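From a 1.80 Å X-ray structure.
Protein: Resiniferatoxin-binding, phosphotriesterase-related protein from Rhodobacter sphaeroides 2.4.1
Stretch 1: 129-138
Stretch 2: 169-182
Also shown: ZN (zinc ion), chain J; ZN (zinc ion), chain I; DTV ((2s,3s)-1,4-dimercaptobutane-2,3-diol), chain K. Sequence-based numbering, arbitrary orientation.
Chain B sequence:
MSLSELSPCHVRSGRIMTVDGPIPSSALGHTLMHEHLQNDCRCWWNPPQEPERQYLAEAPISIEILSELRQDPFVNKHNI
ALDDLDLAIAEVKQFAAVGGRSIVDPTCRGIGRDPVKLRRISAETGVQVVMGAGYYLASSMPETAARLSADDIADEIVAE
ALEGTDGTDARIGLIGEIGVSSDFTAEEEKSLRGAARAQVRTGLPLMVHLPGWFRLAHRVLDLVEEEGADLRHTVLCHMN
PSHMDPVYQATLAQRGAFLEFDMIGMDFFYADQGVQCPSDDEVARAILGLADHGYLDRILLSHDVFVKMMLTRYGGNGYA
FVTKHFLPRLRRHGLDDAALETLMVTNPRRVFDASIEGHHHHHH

Stretch 1 129-138: VVMGAGYYLA
Stretch 2 (169-182) DARIGLIGEIGVSS

The two stretches run in broadly the same direction, their end-to-end vectors 32° apart, and bury 744 Å² between them. Register is set by four CA-CA pairs: Val 130 to Gly 173 at 5.6 Å, Met 131 to Ile 172 at 5.0 Å, Ala 133 to Gly 176 at 4.7 Å and Tyr 136 to Gly 179 at 3.8 Å; the closest of these pairs is Tyr 136 to Gly 179. Strand 129-131 continues from earlier in the chain; the second stretch becomes a strand at Ile 175.

Ala 170 points its CB toward stretch 1, 4.1 Å from CE of Met 131, a selenomethionine (t, t, p). Arg 171 (phi/psi -110/154) has its CA-to-CB bond directed away from stretch 1, but its O accepts from a water at 2.8 Å that in turn accepts from Met 131 N at 2.9 Å, bridging the backbones. Ile 172 (-78/155; chi1 p, chi2 t) packs CG2 3.9 Å from Met 131 CE and CD1 3.7 Å from Ala 133 CB.

Gly 173 (-121/-4) donates N to Met 131 O at 3.0 Å and 163°. Leu 174 N reaches the same oxygen at 3.5 Å and 144°, a weak second bond. A CB on Gly 173 would lie 2.9 Å from Val 130 CG1. Leu 174 (-152/150, chi1 144°, chi2 133°) receives a CA-H...O contact from Gly 132, CA to Leu 174 O 3.3 Å; a CB on Gly 132 would clash with Leu 174 CD2 and Gly 176 O, both at 2.9 Å.

Ile 175 (-99/99) has its CA-to-CB bond directed away from stretch 1. At Gly 176 (157/-174), N lies 2.8 Å from Ala 133 O, yet the angle is too poor for a hydrogen bond; Gly 176 CA also makes a CA-H...O contact with Ala 133 O at 3.1 Å, 126° at the hydrogen. Its backbone angles themselves call for glycine.

Glu 177 (103/60; chi1 157°, chi2 95°, chi3 -96°) places CG 3.3 Å from Tyr 136 CE1. Its carboxylate spans the metals, OE1 2.4 Å from zinc J and OE2 2.2 Å from zinc I. Tyr 136 (-97/-155; chi1 -159°, chi2 43°) hydrogen-bonds through OH to DTV O3 at 2.7 Å.

Ile 178 (-78/128; m, m) sets CD1 3.9 Å from Gly 134 CA, where a CB would clash at 2.4 Å. Gly 179 (-75/126) donates N to Tyr 135 O at 3.1 Å and 165°; a CB here would be 2.1 Å from Leu 137 N. Leu 137 (-59/152; m, t) then lays CD2 3.3 Å from Val 180 N and 3.9 Å from Ser 181 CB, closing the contact.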

# COMPACT_ATOMS: atom_id res chain seq x y z
N VAL B 129 -30.30 29.27 -7.77
CA VAL B 129 -29.89 28.31 -8.79
C VAL B 129 -29.04 28.90 -9.91
O VAL B 129 -29.42 29.90 -10.54
CB VAL B 129 -31.13 27.63 -9.42
CG1 VAL B 129 -30.71 26.71 -10.56
CG2 VAL B 129 -31.88 26.84 -8.36
N VAL B 130 -27.90 28.27 -10.16
CA VAL B 130 -26.99 28.68 -11.22
C VAL B 130 -27.15 27.70 -12.38
O VAL B 130 -27.14 26.48 -12.16
CB VAL B 130 -25.52 28.66 -10.75
CG1 VAL B 130 -24.61 29.00 -11.92
CG2 VAL B 130 -25.31 29.66 -9.62
N MSE B 131 -27.28 28.22 -13.60
CA MSE B 131 -27.48 27.39 -14.79
C MSE B 131 -26.26 27.21 -15.69
O MSE B 131 -25.51 28.16 -15.95
CB MSE B 131 -28.64 27.97 -15.61
CG MSE B 131 -28.93 27.28 -16.94
SE MSE B 131 -30.59 27.98 -17.71
CE MSE B 131 -29.91 29.76 -18.17
N GLY B 132 -26.07 25.97 -16.15
CA GLY B 132 -24.95 25.65 -17.01
C GLY B 132 -25.27 25.77 -18.49
O GLY B 132 -26.33 26.27 -18.87
N ALA B 133 -24.35 25.30 -19.32
CA ALA B 133 -24.52 25.38 -20.77
C ALA B 133 -23.54 24.49 -21.52
O ALA B 133 -22.67 23.86 -20.92
CB ALA B 133 -24.37 26.82 -21.22
N GLY B 134 -23.68 24.46 -22.84
CA GLY B 134 -22.80 23.65 -23.67
C GLY B 134 -23.41 22.31 -24.03
O GLY B 134 -24.59 22.06 -23.77
N TYR B 135 -22.60 21.45 -24.64
CA TYR B 135 -23.05 20.13 -25.06
C TYR B 135 -22.48 19.01 -24.20
O TYR B 135 -21.38 19.13 -23.65
CB TYR B 135 -22.68 19.91 -26.53
CG TYR B 135 -23.46 20.81 -27.45
CD1 TYR B 135 -24.78 20.52 -27.80
CD2 TYR B 135 -22.91 22.00 -27.93
CE1 TYR B 135 -25.53 21.38 -28.60
CE2 TYR B 135 -23.65 22.87 -28.73
CZ TYR B 135 -24.96 22.56 -29.06
OH TYR B 135 -25.69 23.43 -29.84
N TYR B 136 -23.24 17.93 -24.09
CA TYR B 136 -22.87 16.78 -23.28
C TYR B 136 -22.22 15.69 -24.13
O TYR B 136 -21.65 15.98 -25.19
CB TYR B 136 -24.12 16.25 -22.58
CG TYR B 136 -23.85 15.41 -21.36
CD1 TYR B 136 -22.88 15.79 -20.43
CD2 TYR B 136 -24.60 14.26 -21.11
CE1 TYR B 136 -22.67 15.05 -19.28
CE2 TYR B 136 -24.40 13.52 -19.95
CZ TYR B 136 -23.43 13.92 -19.04
OH TYR B 136 -23.24 13.21 -17.87
N LEU B 137 -22.29 14.45 -23.68
CA LEU B 137 -21.69 13.34 -24.41
C LEU B 137 -22.27 13.19 -25.81
O LEU B 137 -23.42 13.56 -26.08
CB LEU B 137 -21.88 12.03 -23.62
CG LEU B 137 -21.19 12.00 -22.24
CD1 LEU B 137 -21.58 10.74 -21.50
CD2 LEU B 137 -19.68 12.09 -22.42
N ALA B 138 -21.45 12.66 -26.71
CA ALA B 138 -21.82 12.45 -28.11
C ALA B 138 -23.24 11.93 -28.34
O ALA B 138 -24.07 12.60 -28.96
CB ALA B 138 -20.81 11.52 -28.77
N ASP B 169 -34.70 35.39 -20.83
CA ASP B 169 -33.64 36.36 -20.55
C ASP B 169 -32.76 35.85 -19.40
O ASP B 169 -31.95 36.59 -18.85
CB ASP B 169 -34.23 37.73 -20.21
CG ASP B 169 -35.05 37.73 -18.94
OD1 ASP B 169 -35.55 36.66 -18.55
OD2 ASP B 169 -35.22 38.81 -18.34
N ALA B 170 -32.94 34.59 -19.05
CA ALA B 170 -32.14 33.98 -18.00
C ALA B 170 -30.77 33.73 -18.61
O ALA B 170 -30.66 33.20 -19.71
CB ALA B 170 -32.77 32.67 -17.54
N ARG B 171 -29.72 34.13 -17.90
CA ARG B 171 -28.37 33.94 -18.39
C ARG B 171 -27.62 32.87 -17.60
O ARG B 171 -27.94 32.62 -16.43
CB ARG B 171 -27.63 35.28 -18.37
CG ARG B 171 -28.21 36.27 -19.38
CD ARG B 171 -27.54 37.62 -19.33
NE ARG B 171 -27.94 38.38 -18.15
CZ ARG B 171 -27.51 39.61 -17.88
NH1 ARG B 171 -26.67 40.21 -18.71
NH2 ARG B 171 -27.92 40.23 -16.78
N ILE B 172 -26.64 32.24 -18.23
CA ILE B 172 -25.88 31.19 -17.58
C ILE B 172 -24.84 31.76 -16.63
O ILE B 172 -24.39 32.89 -16.81
CB ILE B 172 -25.18 30.27 -18.60
CG1 ILE B 172 -24.21 31.09 -19.47
CG2 ILE B 172 -26.22 29.57 -19.47
CD1 ILE B 172 -23.39 30.25 -20.43
N GLY B 173 -24.46 30.98 -15.63
CA GLY B 173 -23.49 31.43 -14.65
C GLY B 173 -22.28 30.52 -14.62
O GLY B 173 -21.30 30.77 -13.92
N LEU B 174 -22.36 29.46 -15.40
CA LEU B 174 -21.29 28.49 -15.49
C LEU B 174 -21.38 27.88 -16.87
O LEU B 174 -22.45 27.79 -17.46
CB LEU B 174 -21.45 27.40 -14.41
CG LEU B 174 -21.06 25.96 -14.74
CD1 LEU B 174 -20.21 25.39 -13.63
CD2 LEU B 174 -22.32 25.11 -14.93
N ILE B 175 -20.24 27.47 -17.40
CA ILE B 175 -20.20 26.85 -18.71
C ILE B 175 -20.14 25.36 -18.51
O ILE B 175 -19.06 24.83 -18.23
CB ILE B 175 -18.93 27.25 -19.49
CG1 ILE B 175 -18.91 28.76 -19.73
CG2 ILE B 175 -18.85 26.46 -20.79
CD1 ILE B 175 -17.79 29.24 -20.62
N GLY B 176 -21.25 24.65 -18.60
CA GLY B 176 -21.01 23.24 -18.40
C GLY B 176 -21.78 22.02 -17.98
O GLY B 176 -22.99 21.96 -17.80
N GLU B 177 -20.90 21.03 -17.86
CA GLU B 177 -21.11 19.63 -17.60
C GLU B 177 -20.87 19.32 -19.07
O GLU B 177 -21.76 18.86 -19.78
CB GLU B 177 -22.54 19.28 -17.18
CG GLU B 177 -22.92 17.80 -17.43
CD GLU B 177 -22.74 16.88 -16.22
OE1 GLU B 177 -21.69 16.22 -16.11
OE2 GLU B 177 -23.68 16.81 -15.40
N ILE B 178 -19.67 19.67 -19.55
CA ILE B 178 -19.32 19.42 -20.94
C ILE B 178 -18.96 17.95 -21.05
O ILE B 178 -18.13 17.45 -20.29
CB ILE B 178 -18.12 20.26 -21.41
CG1 ILE B 178 -18.37 21.76 -21.17
CG2 ILE B 178 -17.88 20.01 -22.90
CD1 ILE B 178 -19.57 22.32 -21.92
N GLY B 179 -19.59 17.26 -21.99
CA GLY B 179 -19.35 15.84 -22.14
C GLY B 179 -18.06 15.35 -22.77
O GLY B 179 -17.68 15.75 -23.87
N VAL B 180 -17.37 14.47 -22.05
CA VAL B 180 -16.15 13.84 -22.51
C VAL B 180 -16.29 12.36 -22.14
O VAL B 180 -16.33 12.02 -20.96
CB VAL B 180 -14.89 14.42 -21.83
CG1 VAL B 180 -13.65 13.71 -22.34
CG2 VAL B 180 -14.80 15.92 -22.09
N SER B 181 -16.40 11.50 -23.14
CA SER B 181 -16.55 10.07 -22.90
C SER B 181 -15.19 9.39 -22.85
O SER B 181 -14.17 10.01 -23.15
CB SER B 181 -17.37 9.43 -24.02
OG SER B 181 -16.62 9.39 -25.22
N SER B 182 -15.17 8.11 -22.48
CA SER B 182 -13.92 7.36 -22.42
C SER B 182 -13.31 7.26 -23.81
O SER B 182 -12.12 6.99 -23.96
CB SER B 182 -14.17 5.96 -21.85
OG SER B 182 -15.14 5.26 -22.61
ZN ZN J . -21.69 13.88 -15.79
ZN ZN I . -24.20 15.44 -13.69
S1 DTV K . -22.55 8.59 -18.37
C1 DTV K . -23.62 10.11 -18.31
C2 DTV K . -25.09 9.81 -17.99
O2 DTV K . -25.14 9.20 -16.70
C3 DTV K . -25.91 11.10 -17.97
O3 DTV K . -25.42 11.96 -16.97
C4 DTV K . -27.39 10.85 -17.69
S4 DTV K . -28.47 11.98 -18.61
O HOH W 1 -27.50 31.09 -14.11
O HOH W 2 -22.50 11.63 -15.49
O HOH W 3 -23.37 13.85 -14.49